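Local coordinates for putative alpha-N-acetylgalactosaminidase (PDB 3CC1), which probably hydrolyses alpha-linked N-acetylgalactosamine from glycans as a TIM-barrel glycoside hydrolase, at residues A[15-20]-A[49-54]; A[275-280]-A[315-320]; A[33-38]-A[104-109]; A[269-274]-A[311-316]. All blocks are in the same frame, centred on the assembly; numbering follows the deposited sequence.

Interaction 1 of 4, residues A[15-20]-A[49-54]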
loop_
_atom_site.group_PDB
_atom_site.type_symbol
_atom_site.label_atom_id
_atom_site.label_comp_id
_atom_site.label_asym_id
_atom_site.label_seq_id
_atom_site.Cartn_x
_atom_site.Cartn_y
_atom_site.Cartn_z
ATOM N N GLY A 15 25.353 -6.270 22.604
ATOM C CA GLY A 15 26.354 -5.305 22.977
ATOM C C GLY A 15 25.869 -3.889 22.993
ATOM O O GLY A 15 24.691 -3.633 23.147
ATOM N N TRP A 16 26.836 -2.979 22.913
ATOM C CA TRP A 16 26.634 -1.547 22.947
ATOM C C TRP A 16 27.348 -0.981 21.724
ATOM O O TRP A 16 28.419 -1.433 21.339
ATOM C CB TRP A 16 27.215 -0.955 24.247
ATOM C CG TRP A 16 27.342 0.559 24.309
ATOM C CD1 TRP A 16 26.395 1.444 24.728
ATOM C CD2 TRP A 16 28.495 1.358 23.949
ATOM N NE1 TRP A 16 26.849 2.733 24.585
ATOM C CE2 TRP A 16 28.148 2.705 24.156
ATOM C CE3 TRP A 16 29.765 1.062 23.431
ATOM C CZ2 TRP A 16 29.033 3.744 23.928
ATOM C CZ3 TRP A 16 30.663 2.116 23.223
ATOM C CH2 TRP A 16 30.289 3.424 23.473
ATOM N N ASN A 17 26.720 0.002 21.111
ATOM C CA ASN A 17 27.277 0.718 19.971
ATOM C C ASN A 17 27.213 2.240 20.234
ATOM O O ASN A 17 26.226 2.742 20.738
ATOM C CB ASN A 17 26.522 0.281 18.708
ATOM C CG ASN A 17 26.958 1.011 17.449
ATOM O OD1 ASN A 17 26.808 2.225 17.341
ATOM N ND2 ASN A 17 27.496 0.271 16.491
ATOM N N SER A 18 28.295 2.937 19.894
ATOM C CA SER A 18 28.518 4.351 20.234
ATOM C C SER A 18 27.646 5.338 19.445
ATOM O O SER A 18 27.609 6.505 19.800
ATOM C CB SER A 18 29.979 4.733 19.996
ATOM O OG SER A 18 30.336 4.677 18.630
ATOM N N TRP A 19 26.939 4.872 18.417
ATOM C CA TRP A 19 26.294 5.782 17.460
ATOM C C TRP A 19 25.142 6.626 18.015
ATOM O O TRP A 19 25.111 7.840 17.813
ATOM C CB TRP A 19 25.814 5.044 16.202
ATOM C CG TRP A 19 25.260 6.007 15.213
ATOM C CD1 TRP A 19 23.942 6.278 15.004
ATOM C CD2 TRP A 19 25.985 6.846 14.296
ATOM N NE1 TRP A 19 23.804 7.234 14.035
ATOM C CE2 TRP A 19 25.030 7.598 13.577
ATOM C CE3 TRP A 19 27.335 7.040 14.013
ATOM C CZ2 TRP A 19 25.386 8.545 12.616
ATOM C CZ3 TRP A 19 27.692 7.963 13.050
ATOM C CH2 TRP A 19 26.727 8.712 12.368
ATOM N N ASP A 20 24.191 6.001 18.696
ATOM C CA ASP A 20 22.968 6.737 19.101
ATOM C C ASP A 20 23.249 7.800 20.193
ATOM O O ASP A 20 22.502 8.763 20.328
ATOM C CB ASP A 20 21.860 5.801 19.589
ATOM C CG ASP A 20 21.146 5.040 18.480
ATOM O OD1 ASP A 20 21.494 5.129 17.273
ATOM O OD2 ASP A 20 20.180 4.311 18.851
ATOM N N TYR A 49 29.609 -7.227 23.401
ATOM C CA TYR A 49 30.312 -6.443 22.409
ATOM C C TYR A 49 30.291 -4.954 22.755
ATOM O O TYR A 49 29.277 -4.415 23.183
ATOM C CB TYR A 49 29.698 -6.641 21.033
ATOM C CG TYR A 49 30.008 -7.958 20.418
ATOM C CD1 TYR A 49 31.246 -8.185 19.832
ATOM C CD2 TYR A 49 29.098 -9.010 20.478
ATOM C CE1 TYR A 49 31.567 -9.425 19.300
ATOM C CE2 TYR A 49 29.396 -10.240 19.937
ATOM C CZ TYR A 49 30.627 -10.442 19.345
ATOM O OH TYR A 49 30.942 -11.659 18.782
ATOM N N ILE A 50 31.442 -4.323 22.574
ATOM C CA ILE A 50 31.622 -2.870 22.725
ATOM C C ILE A 50 32.069 -2.388 21.345
ATOM O O ILE A 50 33.163 -2.752 20.864
ATOM C CB ILE A 50 32.649 -2.545 23.840
ATOM C CG1 ILE A 50 32.099 -2.980 25.236
ATOM C CG2 ILE A 50 33.081 -1.044 23.807
ATOM C CD1 ILE A 50 30.928 -2.107 25.764
ATOM N N VAL A 51 31.204 -1.619 20.687
ATOM C CA VAL A 51 31.386 -1.341 19.244
ATOM C C VAL A 51 31.467 0.140 18.965
ATOM O O VAL A 51 30.577 0.905 19.347
ATOM C CB VAL A 51 30.246 -1.955 18.370
ATOM C CG1 VAL A 51 30.510 -1.739 16.843
ATOM C CG2 VAL A 51 30.045 -3.461 18.692
ATOM N N VAL A 52 32.549 0.512 18.276
ATOM C CA VAL A 52 32.800 1.881 17.892
ATOM C C VAL A 52 32.277 2.037 16.474
ATOM O O VAL A 52 32.663 1.328 15.555
ATOM C CB VAL A 52 34.314 2.263 17.997
ATOM C CG1 VAL A 52 34.578 3.632 17.343
ATOM C CG2 VAL A 52 34.805 2.250 19.449
ATOM N N ASP A 53 31.334 2.937 16.307
ATOM C CA ASP A 53 30.764 3.153 14.989
ATOM C C ASP A 53 31.716 3.976 14.069
ATOM O O ASP A 53 32.884 4.273 14.404
ATOM C CB ASP A 53 29.321 3.719 15.087
ATOM C CG ASP A 53 28.387 3.141 13.991
ATOM O OD1 ASP A 53 28.534 3.495 12.818
ATOM O OD2 ASP A 53 27.570 2.266 14.289
ATOM N N ILE A 54 31.196 4.317 12.900
ATOM C CA ILE A 54 31.984 4.857 11.831
ATOM C C ILE A 54 32.651 6.199 12.183
ATOM O O ILE A 54 32.239 6.908 13.108
ATOM C CB ILE A 54 31.165 5.037 10.532
ATOM C CG1 ILE A 54 29.988 6.007 10.729
ATOM C CG2 ILE A 54 30.716 3.707 9.968
ATOM C CD1 ILE A 54 29.431 6.614 9.425
#
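Strands 14-17 and 49-52 are the first two parallel strands of the TIM barrel, joined by a beta-alpha-beta crossover through helix 28-41. Over the two segments their axes come within 4.7 Å and diverge by only 13°. Trp-16 N donates to Tyr-49 O at 2.8 Å, Val-51 N donates to Trp-16 O, and Ser-18 N meets Val-51 O nearly along its C=O axis, the alternating ladder of parallel strands. Trp-16 and Ile-50 share the face turned to helix 28-41, where CG2 of Ile-50 lies 3.9 Å from CE3 of the indole. On the face of Asn-17 and Val-51, the Asn-17 amide stands anti to its backbone N (chi1 177°). Asn-17 OD1 accepts from Trp-19 N at 2.9 Å, in the carbonyl plane, and so caps the turn into helix 19-22. Asn-17 ND2 donates at 3.0 Å to the anti lone pair of Asp-53 OD2. An alanine here would remove both polar atoms and would probably loosen the helix start as well as the carboxylate. Ser-18 OG accepts an almost straight bond (177°) from Asp-53 N at 3.1 Å, while Asp-53 OD1 takes Ile-54 N. One N-H at each oxygen would fix the Asp-53 carboxylate and probably favour its charged form, although nearby Asp-184 would work against this; the bound imidazole beside it is consistent with a pocket at the C-terminal ends of the barrel strands.

Interaction 2 of 4, residues A[275-280]-A[315-320]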
loop_
_atom_site.group_PDB
_atom_site.type_symbol
_atom_site.label_atom_id
_atom_site.label_comp_id
_atom_site.label_asym_id
_atom_site.label_seq_id
_atom_site.Cartn_x
_atom_site.Cartn_y
_atom_site.Cartn_z
ATOM N N LEU A 275 19.248 -0.150 19.534
ATOM C CA LEU A 275 18.209 0.186 20.541
ATOM C C LEU A 275 18.342 1.619 21.077
ATOM O O LEU A 275 19.266 1.901 21.841
ATOM C CB LEU A 275 18.242 -0.808 21.713
ATOM C CG LEU A 275 18.425 -2.284 21.312
ATOM C CD1 LEU A 275 18.690 -3.178 22.575
ATOM C CD2 LEU A 275 17.202 -2.751 20.464
ATOM N N PRO A 276 17.427 2.545 20.651
ATOM C CA PRO A 276 17.516 3.901 21.151
ATOM C C PRO A 276 16.800 4.005 22.487
ATOM O O PRO A 276 15.652 4.454 22.584
ATOM C CB PRO A 276 16.829 4.726 20.076
ATOM C CG PRO A 276 15.789 3.811 19.481
ATOM C CD PRO A 276 16.278 2.381 19.734
ATOM N N LEU A 277 17.534 3.596 23.504
ATOM C CA LEU A 277 17.052 3.549 24.861
ATOM C C LEU A 277 17.918 4.391 25.772
ATOM O O LEU A 277 19.088 4.668 25.477
ATOM C CB LEU A 277 17.057 2.092 25.343
ATOM C CG LEU A 277 16.117 1.073 24.695
ATOM C CD1 LEU A 277 16.393 -0.323 25.227
ATOM C CD2 LEU A 277 14.666 1.463 24.865
ATOM N N GLY A 278 17.327 4.814 26.889
ATOM C CA GLY A 278 18.046 5.596 27.878
ATOM C C GLY A 278 18.505 6.917 27.317
ATOM O O GLY A 278 17.796 7.559 26.589
ATOM N N HIS A 279 19.713 7.312 27.708
ATOM C CA HIS A 279 20.294 8.619 27.368
ATOM C C HIS A 279 21.044 8.574 26.023
ATOM O O HIS A 279 22.093 7.938 25.868
ATOM C CB HIS A 279 21.196 9.089 28.516
ATOM C CG HIS A 279 21.657 10.521 28.405
ATOM N ND1 HIS A 279 22.708 11.011 29.152
ATOM C CD2 HIS A 279 21.229 11.553 27.638
ATOM C CE1 HIS A 279 22.892 12.293 28.863
ATOM N NE2 HIS A 279 22.016 12.646 27.939
ATOM N N ILE A 280 20.464 9.272 25.060
ATOM C CA ILE A 280 20.903 9.262 23.673
ATOM C C ILE A 280 20.980 10.687 23.168
ATOM O O ILE A 280 20.519 11.604 23.836
ATOM C CB ILE A 280 19.943 8.397 22.762
ATOM C CG1 ILE A 280 18.500 8.897 22.827
ATOM C CG2 ILE A 280 20.013 6.923 23.139
ATOM C CD1 ILE A 280 17.472 8.039 22.034
ATOM N N LEU A 315 21.050 -7.304 19.375
ATOM C CA LEU A 315 20.637 -6.372 20.410
ATOM C C LEU A 315 21.819 -5.465 20.702
ATOM O O LEU A 315 22.707 -5.833 21.463
ATOM C CB LEU A 315 20.220 -7.130 21.700
ATOM C CG LEU A 315 19.027 -8.093 21.561
ATOM C CD1 LEU A 315 18.633 -8.766 22.950
ATOM C CD2 LEU A 315 17.805 -7.427 20.894
HETATM N N MSE A 316 21.829 -4.283 20.090
HETATM C CA MSE A 316 22.880 -3.295 20.317
HETATM C C MSE A 316 22.334 -2.055 21.013
HETATM O O MSE A 316 21.709 -1.218 20.369
HETATM C CB MSE A 316 23.528 -2.889 19.000
HETATM C CG MSE A 316 24.326 -4.000 18.380
HETATM SE SE MSE A 316 26.048 -4.339 19.300
HETATM C CE MSE A 316 25.704 -6.035 19.111
ATOM N N PHE A 317 22.620 -1.899 22.278
ATOM C CA PHE A 317 22.163 -0.782 23.047
ATOM C C PHE A 317 22.862 0.491 22.636
ATOM O O PHE A 317 24.042 0.525 22.595
ATOM C CB PHE A 317 22.416 -1.047 24.516
ATOM C CG PHE A 317 21.815 -0.055 25.438
ATOM C CD1 PHE A 317 22.494 1.038 25.832
ATOM C CD2 PHE A 317 20.570 -0.244 25.960
ATOM C CE1 PHE A 317 21.952 1.917 26.690
ATOM C CE2 PHE A 317 20.031 0.630 26.833
ATOM C CZ PHE A 317 20.712 1.718 27.189
ATOM N N GLY A 318 22.107 1.538 22.392
ATOM C CA GLY A 318 22.660 2.759 21.827
ATOM C C GLY A 318 22.751 3.953 22.751
ATOM O O GLY A 318 23.279 5.019 22.381
ATOM N N GLY A 319 22.261 3.770 23.965
ATOM C CA GLY A 319 22.379 4.768 25.015
ATOM C C GLY A 319 23.719 4.755 25.737
ATOM O O GLY A 319 24.532 3.830 25.609
ATOM N N GLU A 320 23.943 5.843 26.459
ATOM C CA GLU A 320 25.041 5.970 27.391
ATOM C C GLU A 320 24.655 5.179 28.635
ATOM O O GLU A 320 23.923 5.670 29.487
ATOM C CB GLU A 320 25.314 7.443 27.731
ATOM C CG GLU A 320 26.292 7.686 28.919
ATOM C CD GLU A 320 27.591 6.862 28.845
ATOM O OE1 GLU A 320 28.462 7.151 27.990
ATOM O OE2 GLU A 320 27.735 5.943 29.684
HETATM O O HOH W 1 21.243 5.322 29.300
#
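With CG anti to its backbone N (chi1 -172°), Phe-317 swings its ring back to Leu-277, whose own CG lies beside the backbone N (chi1 -66°). The two side chains cross at about a right angle, Leu-277 CB resting 3.6 Å from Phe-317 CE2. Leu-275 is turned likewise, so that its CG packs 3.6 Å from Met-316 O. Main-chain bonds then bridge TIM-barrel strand 315-317, neighbour of strand 14-17, to the loop leading to strand 279-280. Leu-275 N donates to Met-316 O at 2.8 Å, from above the carbonyl plane, and Leu-275 O takes Gly-318 N in plane at 2.9 Å, besides a weak bond from Leu-277 N across the inverse gamma turn at Pro-276. Farther on, Glu-320 N reaches His-279 O at 2.9 Å, and a water accepts from His-279 N while donating to Glu-320 O. Gly-319 lies between, its CA 3.3 Å from Leu-277 O, where a CB would collide with that oxygen. The polar ends look outward from the pair: Glu-320 to Tyr-22, Asn-34 and Arg-322, His-279 to Asp-291 through NE2 and Asp-323 through ND1. Bonded to an aspartate at both nitrogens, the imidazole of His-279 is probably protonated and positively charged.

Interaction 3 of 4, residues A[33-38]-A[104-109]; sequences GNAEYM and HDLGLK
In the outer helical layer of the TIM barrel, the middle of helix 28-41 packs against the turn that follows helix 97-105 and leads into strand 109-115. Gly-107, with positive phi, closes helix 97-105 in a Schellman motif. The leucines on either side of it, Leu-106 and Leu-108, both direct their CB toward helix 28-41. Each has CG anti to its carbonyl carbon and beside its backbone N (chi1 -68° and -60°), and each presents CD1 to Ala-35, whose small CB lies 3.8 Å from Leu-106 CD1 and 4.1 Å from Leu-108 CD1. Leu-106 takes the outer position, its CD1 also lying 3.9 Å from CG of Glu-36, whose side chain crosses it obliquely on the way to solvent. Leu-108 is the deeper of the two. Its second methyl, CD2, meets the selenium of Met-38, a selenomethionine here, at 3.9 Å. The Met-38 chain runs out extended and then bends at its last torsion (chi3 -68°), crossing the leucine obliquely. An alanine in place of Leu-108 would remove both methyls and would probably leave Met-38 and Ala-35 more loosely packed. Ile-50 of strand 49-52 borders Ala-35, Met-38 and Leu-108 from the barrel side, so these side chains belong to the layer between helices and strands. The side-chain contacts across the two segments are apolar, without a hydrogen bond between them, although Leu-106 O has a bond to Lys-43 NZ nearby. The tightest approach is made by Leu-108 CD1, 3.2 Å from the backbone oxygen of Ala-35.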
loop_
_atom_site.group_PDB
_atom_site.type_symbol
_atom_site.label_atom_id
_atom_site.label_comp_id
_atom_site.label_asym_id
_atom_site.label_seq_id
_atom_site.Cartn_x
_atom_site.Cartn_y
_atom_site.Cartn_z
ATOM N N GLY A 33 34.117 3.644 29.738
ATOM C CA GLY A 33 33.043 3.807 30.708
ATOM C C GLY A 33 31.875 2.870 30.424
ATOM O O GLY A 33 31.370 2.227 31.303
ATOM N N ASN A 34 31.460 2.784 29.164
ATOM C CA ASN A 34 30.372 1.883 28.809
ATOM C C ASN A 34 30.769 0.413 28.963
ATOM O O ASN A 34 29.980 -0.398 29.464
ATOM C CB ASN A 34 29.845 2.200 27.422
ATOM C CG ASN A 34 28.962 3.428 27.417
ATOM O OD1 ASN A 34 27.761 3.314 27.628
ATOM N ND2 ASN A 34 29.547 4.606 27.158
ATOM N N ALA A 35 32.023 0.120 28.627
ATOM C CA ALA A 35 32.588 -1.230 28.736
ATOM C C ALA A 35 32.594 -1.665 30.208
ATOM O O ALA A 35 32.234 -2.797 30.542
ATOM C CB ALA A 35 33.975 -1.276 28.146
ATOM N N GLU A 36 32.987 -0.741 31.076
ATOM C CA GLU A 36 33.024 -1.021 32.518
ATOM C C GLU A 36 31.632 -1.252 33.057
ATOM O O GLU A 36 31.404 -2.151 33.843
ATOM C CB GLU A 36 33.730 0.085 33.299
ATOM C CG GLU A 36 35.239 0.039 33.095
ATOM C CD GLU A 36 35.971 1.328 33.520
ATOM O OE1 GLU A 36 35.307 2.255 34.046
ATOM O OE2 GLU A 36 37.205 1.421 33.301
ATOM N N TYR A 37 30.677 -0.461 32.598
ATOM C CA TYR A 37 29.306 -0.649 33.045
ATOM C C TYR A 37 28.836 -2.016 32.599
ATOM O O TYR A 37 28.289 -2.769 33.379
ATOM C CB TYR A 37 28.392 0.429 32.508
ATOM C CG TYR A 37 26.964 0.339 32.997
ATOM C CD1 TYR A 37 26.053 -0.518 32.396
ATOM C CD2 TYR A 37 26.508 1.163 34.001
ATOM C CE1 TYR A 37 24.761 -0.592 32.826
ATOM C CE2 TYR A 37 25.197 1.089 34.453
ATOM C CZ TYR A 37 24.335 0.234 33.855
ATOM O OH TYR A 37 23.041 0.198 34.252
HETATM N N MSE A 38 29.077 -2.341 31.350
HETATM C CA MSE A 38 28.615 -3.607 30.816
HETATM C C MSE A 38 29.218 -4.773 31.604
HETATM O O MSE A 38 28.560 -5.766 31.892
HETATM C CB MSE A 38 28.989 -3.746 29.364
HETATM C CG MSE A 38 28.488 -5.050 28.749
HETATM SE SE MSE A 38 28.874 -5.149 26.830
HETATM C CE MSE A 38 27.697 -3.789 26.307
ATOM N N HIS A 104 39.024 -6.590 26.520
ATOM C CA HIS A 104 39.226 -8.024 26.716
ATOM C C HIS A 104 39.492 -8.342 28.187
ATOM O O HIS A 104 39.035 -9.346 28.682
ATOM C CB HIS A 104 40.369 -8.554 25.870
ATOM C CG HIS A 104 40.103 -8.504 24.400
ATOM N ND1 HIS A 104 41.113 -8.402 23.471
ATOM C CD2 HIS A 104 38.942 -8.537 23.699
ATOM C CE1 HIS A 104 40.583 -8.392 22.255
ATOM N NE2 HIS A 104 39.268 -8.466 22.366
ATOM N N ASP A 105 40.197 -7.443 28.868
ATOM C CA ASP A 105 40.511 -7.607 30.288
ATOM C C ASP A 105 39.262 -7.516 31.121
ATOM O O ASP A 105 39.244 -8.028 32.216
ATOM C CB ASP A 105 41.485 -6.539 30.784
ATOM C CG ASP A 105 42.912 -6.759 30.269
ATOM O OD1 ASP A 105 43.242 -7.887 29.824
ATOM O OD2 ASP A 105 43.682 -5.787 30.295
ATOM N N LEU A 106 38.222 -6.877 30.598
ATOM C CA LEU A 106 36.888 -6.858 31.278
ATOM C C LEU A 106 36.017 -8.098 30.902
ATOM O O LEU A 106 34.871 -8.236 31.335
ATOM C CB LEU A 106 36.127 -5.569 30.941
ATOM C CG LEU A 106 36.705 -4.264 31.495
ATOM C CD1 LEU A 106 36.085 -3.009 30.800
ATOM C CD2 LEU A 106 36.528 -4.240 33.010
ATOM N N GLY A 107 36.578 -8.993 30.092
ATOM C CA GLY A 107 35.865 -10.156 29.600
ATOM C C GLY A 107 34.872 -9.840 28.487
ATOM O O GLY A 107 33.898 -10.566 28.291
ATOM N N LEU A 108 35.105 -8.741 27.776
ATOM C CA LEU A 108 34.198 -8.295 26.733
ATOM C C LEU A 108 34.907 -8.376 25.383
ATOM O O LEU A 108 36.068 -8.743 25.294
ATOM C CB LEU A 108 33.706 -6.877 27.036
ATOM C CG LEU A 108 32.929 -6.596 28.335
ATOM C CD1 LEU A 108 32.612 -5.109 28.419
ATOM C CD2 LEU A 108 31.636 -7.437 28.431
ATOM N N LYS A 109 34.182 -8.064 24.332
ATOM C CA LYS A 109 34.680 -8.131 22.951
ATOM C C LYS A 109 34.579 -6.760 22.294
ATOM O O LYS A 109 33.725 -5.947 22.658
ATOM C CB LYS A 109 33.890 -9.171 22.165
ATOM C CG LYS A 109 34.248 -10.609 22.579
ATOM C CD LYS A 109 33.308 -11.641 21.993
ATOM C CE LYS A 109 33.697 -13.103 22.433
ATOM N NZ LYS A 109 35.140 -13.387 22.195
#

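Interaction 4 of 4, residues A[269-274]-A[311-316]; sequences WPDCGM and CHSPLM. Unlike the reference sequence in segment 269-274: Gly-273 (reference Asp). Unlike the reference sequence in segment 311-316: His-312 (reference Arg).
The indole of Trp-269 packs obliquely beside His-312, its CE3 3.7 Å from His-312 CB, with the six-membered ring tilted 57° to the imidazole. Trp-269 CB also covers His-312 O at 3.4 Å, and that oxygen is buried with no polar partner. The next residue, Pro-270, pushes CG to within 3.1 Å of Cys-311 O. Cys-311 SG, held in the crowded position between its backbone N and carbonyl carbon, touches Cys-272 SG at 3.7 Å, a van der Waals pair too far apart for a disulfide. Ser-313 turns OG anti to its backbone N (chi1 -176°), where it accepts a nearly straight bond (166°) from Cys-272 N at 3.0 Å. Cys-272 sits within an Asx turn, in which Asp-271 OD1 accepts from Gly-273 N from above the carboxylate plane. One water then ties the segments, donating to Gly-273 O and Pro-314 O and accepting from Met-316 N. The imidazole of His-312 is held outside the pair by Asn-341 through ND1. Through backbone bonds of Asp-271 to Gly-220 and Ala-222, and by packing against the Schellman end of helix 298-310 and strand 315-317, segment 269-274 probably completes the wall of the TIM barrel where no regular strand is formed.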
loop_
_atom_site.group_PDB
_atom_site.type_symbol
_atom_site.label_atom_id
_atom_site.label_comp_id
_atom_site.label_asym_id
_atom_site.label_seq_id
_atom_site.Cartn_x
_atom_site.Cartn_y
_atom_site.Cartn_z
ATOM N N TRP A 269 21.011 -12.979 10.444
ATOM C CA TRP A 269 19.961 -12.482 11.355
ATOM C C TRP A 269 19.391 -11.256 10.711
ATOM O O TRP A 269 20.116 -10.551 10.025
ATOM C CB TRP A 269 20.500 -12.016 12.724
ATOM C CG TRP A 269 21.465 -12.899 13.348
ATOM C CD1 TRP A 269 22.808 -12.665 13.558
ATOM C CD2 TRP A 269 21.193 -14.163 13.858
ATOM N NE1 TRP A 269 23.381 -13.748 14.172
ATOM C CE2 TRP A 269 22.401 -14.684 14.363
ATOM C CE3 TRP A 269 20.040 -14.925 13.941
ATOM C CZ2 TRP A 269 22.478 -15.914 14.942
ATOM C CZ3 TRP A 269 20.130 -16.138 14.521
ATOM C CH2 TRP A 269 21.330 -16.620 15.002
ATOM N N PRO A 270 18.116 -10.966 10.990
ATOM C CA PRO A 270 17.578 -9.663 10.629
ATOM C C PRO A 270 18.032 -8.588 11.615
ATOM O O PRO A 270 17.799 -8.694 12.844
ATOM C CB PRO A 270 16.065 -9.867 10.730
ATOM C CG PRO A 270 15.948 -10.934 11.866
ATOM C CD PRO A 270 17.142 -11.811 11.713
ATOM N N ASP A 271 18.628 -7.547 11.072
ATOM C CA ASP A 271 18.991 -6.407 11.859
ATOM C C ASP A 271 17.897 -5.348 11.846
ATOM O O ASP A 271 17.693 -4.683 10.832
ATOM C CB ASP A 271 20.297 -5.811 11.345
ATOM C CG ASP A 271 20.857 -4.742 12.303
ATOM O OD1 ASP A 271 20.260 -4.510 13.403
ATOM O OD2 ASP A 271 21.897 -4.131 11.957
ATOM N N CYS A 272 17.238 -5.180 12.995
ATOM C CA CYS A 272 16.107 -4.261 13.124
ATOM C C CYS A 272 16.534 -2.864 13.531
ATOM O O CYS A 272 15.757 -1.916 13.476
ATOM C CB CYS A 272 15.086 -4.802 14.119
ATOM S SG CYS A 272 14.287 -6.305 13.490
ATOM N N GLY A 273 17.791 -2.748 13.924
ATOM C CA GLY A 273 18.339 -1.491 14.316
ATOM C C GLY A 273 18.877 -1.445 15.735
ATOM O O GLY A 273 18.532 -2.240 16.601
HETATM N N MSE A 274 19.714 -0.456 15.984
HETATM C CA MSE A 274 20.252 -0.278 17.321
HETATM C C MSE A 274 19.122 0.179 18.252
HETATM O O MSE A 274 18.115 0.738 17.796
HETATM C CB MSE A 274 21.445 0.663 17.266
HETATM C CG MSE A 274 22.710 -0.001 16.547
HETATM SE SE MSE A 274 23.917 1.379 16.174
HETATM C CE MSE A 274 22.927 2.821 15.325
ATOM N N CYS A 311 12.324 -12.063 16.699
ATOM C CA CYS A 311 12.877 -12.318 15.363
ATOM C C CYS A 311 14.416 -12.555 15.306
ATOM O O CYS A 311 14.988 -12.752 14.233
ATOM C CB CYS A 311 12.399 -11.265 14.365
ATOM S SG CYS A 311 13.292 -9.774 14.411
ATOM N N HIS A 312 15.056 -12.609 16.474
ATOM C CA HIS A 312 16.515 -12.850 16.574
ATOM C C HIS A 312 17.353 -11.685 16.025
ATOM O O HIS A 312 18.396 -11.897 15.438
ATOM C CB HIS A 312 16.917 -14.128 15.837
ATOM C CG HIS A 312 16.467 -15.401 16.494
ATOM N ND1 HIS A 312 16.697 -15.676 17.822
ATOM C CD2 HIS A 312 15.863 -16.500 15.984
ATOM C CE1 HIS A 312 16.234 -16.878 18.108
ATOM N NE2 HIS A 312 15.740 -17.407 17.006
ATOM N N SER A 313 16.910 -10.453 16.227
ATOM C CA SER A 313 17.724 -9.321 15.844
ATOM C C SER A 313 18.936 -9.220 16.804
ATOM O O SER A 313 18.793 -9.470 18.028
ATOM C CB SER A 313 16.895 -8.027 15.915
ATOM O OG SER A 313 17.635 -6.883 15.458
ATOM N N PRO A 314 20.107 -8.822 16.280
ATOM C CA PRO A 314 21.116 -8.355 17.226
ATOM C C PRO A 314 20.540 -7.320 18.156
ATOM O O PRO A 314 19.647 -6.583 17.781
ATOM C CB PRO A 314 22.199 -7.723 16.346
ATOM C CG PRO A 314 21.968 -8.235 14.999
ATOM C CD PRO A 314 20.541 -8.680 14.881
ATOM N N LEU A 315 21.050 -7.304 19.375
ATOM C CA LEU A 315 20.637 -6.372 20.410
ATOM C C LEU A 315 21.819 -5.465 20.702
ATOM O O LEU A 315 22.707 -5.833 21.463
ATOM C CB LEU A 315 20.220 -7.130 21.700
ATOM C CG LEU A 315 19.027 -8.093 21.561
ATOM C CD1 LEU A 315 18.633 -8.766 22.950
ATOM C CD2 LEU A 315 17.805 -7.427 20.894
HETATM N N MSE A 316 21.829 -4.283 20.090
HETATM C CA MSE A 316 22.880 -3.295 20.317
HETATM C C MSE A 316 22.334 -2.055 21.013
HETATM O O MSE A 316 21.709 -1.218 20.369
HETATM C CB MSE A 316 23.528 -2.889 19.000
HETATM C CG MSE A 316 24.326 -4.000 18.380
HETATM SE SE MSE A 316 26.048 -4.339 19.300
HETATM C CE MSE A 316 25.704 -6.035 19.111
HETATM O O HOH W 2 20.162 -3.945 17.855
#

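Interactions 1, 2 and 4 follow the barrel wall: strand 14-17 lies between strands 49-52 and 315-317, and the last serves both interaction 2 and interaction 4. Interaction 1 is wholly buried and combines a regular parallel ladder with a polar cluster at the strand ends. Interaction 2 is also buried but irregular, its few backbone bonds spread along segments that pass close at glycines, whereas interaction 4, partly buried, relies more on packing, one serine bond and a water. Interaction 3 lies farther out, in the helical layer, and rests on apolar side chains. Trp-16 NE1 bonds Gly-319 O, joining interactions 1 and 2, while Ile-50 N bonds Lys-109 O, joining 1 and 3.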